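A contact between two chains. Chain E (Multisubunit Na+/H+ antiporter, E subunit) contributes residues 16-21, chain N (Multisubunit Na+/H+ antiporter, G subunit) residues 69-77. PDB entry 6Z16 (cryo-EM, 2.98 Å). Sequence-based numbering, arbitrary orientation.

Chain E 16-21: MFLTVS
Chain N 69-77: HFNSRLLLG

The apolar centre is the ring of E:Phe17 (chi1 t, chi2 73°), whose CA-to-CB bond points sideways while the ring reaches into chain N. Its CE1 lies 3.5 Å from CE2 of N:Phe70 (chi1 t, chi2 78°); the rings meet obliquely, centroids 5.5 Å apart, planes at 71°. Along the E:Phe17 ring edge, CZ is 3.7 Å from CD1 of N:Leu75 (m, t), and CD2 4.3 Å from CD2 of N:Leu76 (m, m). N:Leu76 CD2 also lies 4.3 Å from CD1 of E:Leu18 (t, p), one methyl touching both.

E:Leu18-E:Val20 runs antiparallel to N:Phe70-N:Ser72: CA of E:Leu18 is 5.6 Å from CA of N:Ser72, CA of E:Val20 7.4 Å from CA of N:Phe70. Chain E is helical through E:Leu18 and leaves helical phi/psi at E:Thr19 (-97/180); chain N passes from extended residues 69-71 into a helix. E:Val20 (m) points toward chain N, its CG1 methyl in van der Waals contact with O of N:Phe70 at 3.6 Å.

At the polar edge, the turn at E:Thr19 leaves E:Ser21 N 6.7 Å from the helix-end E:Phe17 O; N:Ser72 (m) supplies a donor, OG to that O at 2.8 Å, over one ring face. N:Arg73 (m, p, t, chi4 175°) starts away but curls back, NH1 3.5 Å from O of E:Leu18, which sits over the guanidinium face, too poorly angled to hydrogen-bond.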

ATOM      1  N   MET E  16      -4.551   9.277  -3.993  1.00 82.24           N
ATOM      2  CA  MET E  16      -5.459   8.763  -2.970  1.00 92.20           C
ATOM      3  C   MET E  16      -5.798   9.824  -1.933  1.00 97.81           C
ATOM      4  O   MET E  16      -6.885   9.794  -1.347  1.00 91.72           O
ATOM      5  CB  MET E  16      -4.853   7.543  -2.282  1.00104.13           C
ATOM      6  CG  MET E  16      -4.754   6.311  -3.153  1.00121.74           C
ATOM      7  SD  MET E  16      -3.941   4.963  -2.281  1.00132.49           S
ATOM      8  CE  MET E  16      -5.197   4.545  -1.079  1.00136.82           C
ATOM      9  N   PHE E  17      -4.881  10.758  -1.690  1.00101.50           N
ATOM     10  CA  PHE E  17      -5.137  11.844  -0.753  1.00 97.68           C
ATOM     11  C   PHE E  17      -5.986  12.942  -1.376  1.00 95.70           C
ATOM     12  O   PHE E  17      -6.678  13.669  -0.656  1.00 96.36           O
ATOM     13  CB  PHE E  17      -3.809  12.413  -0.255  1.00101.97           C
ATOM     14  CG  PHE E  17      -3.954  13.515   0.746  1.00109.12           C
ATOM     15  CD1 PHE E  17      -4.349  13.239   2.044  1.00112.61           C
ATOM     16  CD2 PHE E  17      -3.683  14.827   0.391  1.00103.59           C
ATOM     17  CE1 PHE E  17      -4.477  14.250   2.969  1.00110.14           C
ATOM     18  CE2 PHE E  17      -3.811  15.844   1.312  1.00106.01           C
ATOM     19  CZ  PHE E  17      -4.210  15.555   2.603  1.00106.67           C
ATOM     20  N   LEU E  18      -5.950  13.070  -2.703  1.00 98.45           N
ATOM     21  CA  LEU E  18      -6.709  14.114  -3.379  1.00 87.08           C
ATOM     22  C   LEU E  18      -8.203  13.829  -3.334  1.00 85.19           C
ATOM     23  O   LEU E  18      -9.011  14.764  -3.324  1.00 88.41           O
ATOM     24  CB  LEU E  18      -6.219  14.250  -4.818  1.00 84.67           C
ATOM     25  CG  LEU E  18      -6.717  15.422  -5.652  1.00 82.58           C
ATOM     26  CD1 LEU E  18      -6.273  16.715  -5.011  1.00 85.81           C
ATOM     27  CD2 LEU E  18      -6.178  15.320  -7.058  1.00 77.62           C
ATOM     28  N   THR E  19      -8.586  12.558  -3.293  1.00 92.71           N
ATOM     29  CA  THR E  19      -9.931  12.158  -2.920  1.00 99.94           C
ATOM     30  C   THR E  19      -9.941  11.784  -1.442  1.00114.85           C
ATOM     31  O   THR E  19      -8.921  11.834  -0.753  1.00112.40           O
ATOM     32  CB  THR E  19     -10.417  10.992  -3.781  1.00 96.08           C
ATOM     33  OG1 THR E  19      -9.586   9.849  -3.551  1.00 97.97           O
ATOM     34  CG2 THR E  19     -10.357  11.358  -5.247  1.00 86.52           C
ATOM     35  N   VAL E  20     -11.110  11.397  -0.944  1.00121.37           N
ATOM     36  CA  VAL E  20     -11.272  11.063   0.464  1.00120.63           C
ATOM     37  C   VAL E  20     -11.477   9.570   0.672  1.00119.36           C
ATOM     38  O   VAL E  20     -11.816   9.143   1.780  1.00118.45           O
ATOM     39  CB  VAL E  20     -12.417  11.870   1.097  1.00122.63           C
ATOM     40  CG1 VAL E  20     -12.108  13.359   1.024  1.00116.15           C
ATOM     41  CG2 VAL E  20     -13.734  11.556   0.403  1.00132.47           C
ATOM     42  N   SER E  21     -11.274   8.763  -0.363  1.00122.11           N
ATOM     43  CA  SER E  21     -11.389   7.316  -0.271  1.00123.24           C
ATOM     44  C   SER E  21     -10.002   6.693  -0.280  1.00121.03           C
ATOM     45  O   SER E  21      -9.140   7.082  -1.075  1.00120.15           O
ATOM     46  CB  SER E  21     -12.217   6.752  -1.427  1.00123.39           C
ATOM     47  OG  SER E  21     -11.552   6.927  -2.664  1.00121.20           O
TER
ATOM     48  N   HIS N  69     -15.811  17.975   6.929  1.00100.72           N
ATOM     49  CA  HIS N  69     -15.520  17.704   5.527  1.00105.90           C
ATOM     50  C   HIS N  69     -14.054  18.016   5.276  1.00 95.63           C
ATOM     51  O   HIS N  69     -13.622  19.159   5.450  1.00 97.35           O
ATOM     52  CB  HIS N  69     -16.412  18.532   4.601  1.00121.72           C
ATOM     53  CG  HIS N  69     -17.852  18.120   4.617  1.00134.06           C
ATOM     54  ND1 HIS N  69     -18.843  18.855   4.002  1.00131.31           N
ATOM     55  CD2 HIS N  69     -18.468  17.050   5.172  1.00136.34           C
ATOM     56  CE1 HIS N  69     -20.007  18.257   4.179  1.00128.31           C
ATOM     57  NE2 HIS N  69     -19.807  17.159   4.885  1.00132.03           N
ATOM     58  N   PHE N  70     -13.296  17.007   4.870  1.00 92.13           N
ATOM     59  CA  PHE N  70     -11.870  17.167   4.619  1.00 91.72           C
ATOM     60  C   PHE N  70     -11.681  17.539   3.154  1.00 94.78           C
ATOM     61  O   PHE N  70     -11.990  16.744   2.262  1.00 95.51           O
ATOM     62  CB  PHE N  70     -11.122  15.886   4.965  1.00 92.98           C
ATOM     63  CG  PHE N  70      -9.636  16.031   4.935  1.00 96.42           C
ATOM     64  CD1 PHE N  70      -8.973  16.644   5.983  1.00 96.69           C
ATOM     65  CD2 PHE N  70      -8.902  15.561   3.864  1.00 98.06           C
ATOM     66  CE1 PHE N  70      -7.603  16.780   5.969  1.00 97.68           C
ATOM     67  CE2 PHE N  70      -7.530  15.700   3.840  1.00 96.14           C
ATOM     68  CZ  PHE N  70      -6.879  16.309   4.896  1.00 95.97           C
ATOM     69  N   ASN N  71     -11.174  18.742   2.902  1.00 91.66           N
ATOM     70  CA  ASN N  71     -11.009  19.261   1.549  1.00 84.88           C
ATOM     71  C   ASN N  71      -9.524  19.354   1.232  1.00 82.03           C
ATOM     72  O   ASN N  71      -8.839  20.265   1.706  1.00 82.69           O
ATOM     73  CB  ASN N  71     -11.690  20.618   1.406  1.00 84.51           C
ATOM     74  CG  ASN N  71     -13.198  20.516   1.454  1.00 85.27           C
ATOM     75  OD1 ASN N  71     -13.789  19.605   0.878  1.00 89.22           O
ATOM     76  ND2 ASN N  71     -13.830  21.451   2.148  1.00 81.20           N
ATOM     77  N   SER N  72      -9.034  18.422   0.415  1.00 81.49           N
ATOM     78  CA  SER N  72      -7.615  18.365   0.092  1.00 82.82           C
ATOM     79  C   SER N  72      -7.209  19.380  -0.967  1.00 90.41           C
ATOM     80  O   SER N  72      -6.004  19.631  -1.137  1.00 94.36           O
ATOM     81  CB  SER N  72      -7.255  16.959  -0.380  1.00 87.50           C
ATOM     82  OG  SER N  72      -7.499  16.014   0.644  1.00 81.82           O
ATOM     83  N   ARG N  73      -8.187  19.961  -1.673  1.00 90.30           N
ATOM     84  CA  ARG N  73      -7.900  20.954  -2.706  1.00 96.14           C
ATOM     85  C   ARG N  73      -7.246  22.194  -2.115  1.00 96.36           C
ATOM     86  O   ARG N  73      -6.367  22.792  -2.742  1.00 93.09           O
ATOM     87  CB  ARG N  73      -9.184  21.363  -3.436  1.00 98.95           C
ATOM     88  CG  ARG N  73      -9.673  20.435  -4.548  1.00103.11           C
ATOM     89  CD  ARG N  73     -10.425  19.235  -3.999  1.00111.56           C
ATOM     90  NE  ARG N  73     -11.040  18.431  -5.050  1.00118.97           N
ATOM     91  CZ  ARG N  73     -11.676  17.287  -4.830  1.00120.11           C
ATOM     92  NH1 ARG N  73     -11.784  16.817  -3.595  1.00113.79           N
ATOM     93  NH2 ARG N  73     -12.206  16.614  -5.841  1.00116.67           N
ATOM     94  N   LEU N  74      -7.642  22.565  -0.896  1.00 92.49           N
ATOM     95  CA  LEU N  74      -7.048  23.709  -0.216  1.00 84.39           C
ATOM     96  C   LEU N  74      -5.597  23.451   0.153  1.00 85.98           C
ATOM     97  O   LEU N  74      -4.752  24.341   0.009  1.00 91.53           O
ATOM     98  CB  LEU N  74      -7.868  24.043   1.022  1.00 74.45           C
ATOM     99  CG  LEU N  74      -9.187  24.687   0.626  1.00 73.04           C
ATOM    100  CD1 LEU N  74     -10.157  24.731   1.778  1.00 63.12           C
ATOM    101  CD2 LEU N  74      -8.869  26.086   0.159  1.00 69.40           C
ATOM    102  N   LEU N  75      -5.288  22.240   0.615  1.00 81.64           N
ATOM    103  CA  LEU N  75      -3.914  21.905   0.964  1.00 85.33           C
ATOM    104  C   LEU N  75      -3.027  21.876  -0.271  1.00 82.53           C
ATOM    105  O   LEU N  75      -1.889  22.371  -0.241  1.00 85.97           O
ATOM    106  CB  LEU N  75      -3.877  20.559   1.676  1.00 90.22           C
ATOM    107  CG  LEU N  75      -4.667  20.484   2.978  1.00 81.18           C
ATOM    108  CD1 LEU N  75      -4.621  19.072   3.512  1.00 73.12           C
ATOM    109  CD2 LEU N  75      -4.134  21.473   3.994  1.00 64.66           C
ATOM    110  N   LEU N  76      -3.542  21.334  -1.376  1.00 82.12           N
ATOM    111  CA  LEU N  76      -2.750  21.344  -2.598  1.00 90.75           C
ATOM    112  C   LEU N  76      -2.620  22.750  -3.169  1.00103.59           C
ATOM    113  O   LEU N  76      -1.596  23.071  -3.785  1.00104.35           O
ATOM    114  CB  LEU N  76      -3.329  20.388  -3.639  1.00 93.30           C
ATOM    115  CG  LEU N  76      -2.783  18.955  -3.559  1.00102.73           C
ATOM    116  CD1 LEU N  76      -1.259  18.982  -3.622  1.00107.67           C
ATOM    117  CD2 LEU N  76      -3.257  18.153  -2.351  1.00110.79           C
ATOM    118  N   GLY N  77      -3.609  23.611  -2.920  1.00101.99           N
ATOM    119  CA  GLY N  77      -3.474  25.008  -3.296  1.00 89.58           C
ATOM    120  C   GLY N  77      -2.406  25.729  -2.501  1.00 78.70           C
ATOM    121  O   GLY N  77      -1.652  26.532  -3.054  1.00 78.57           O
TER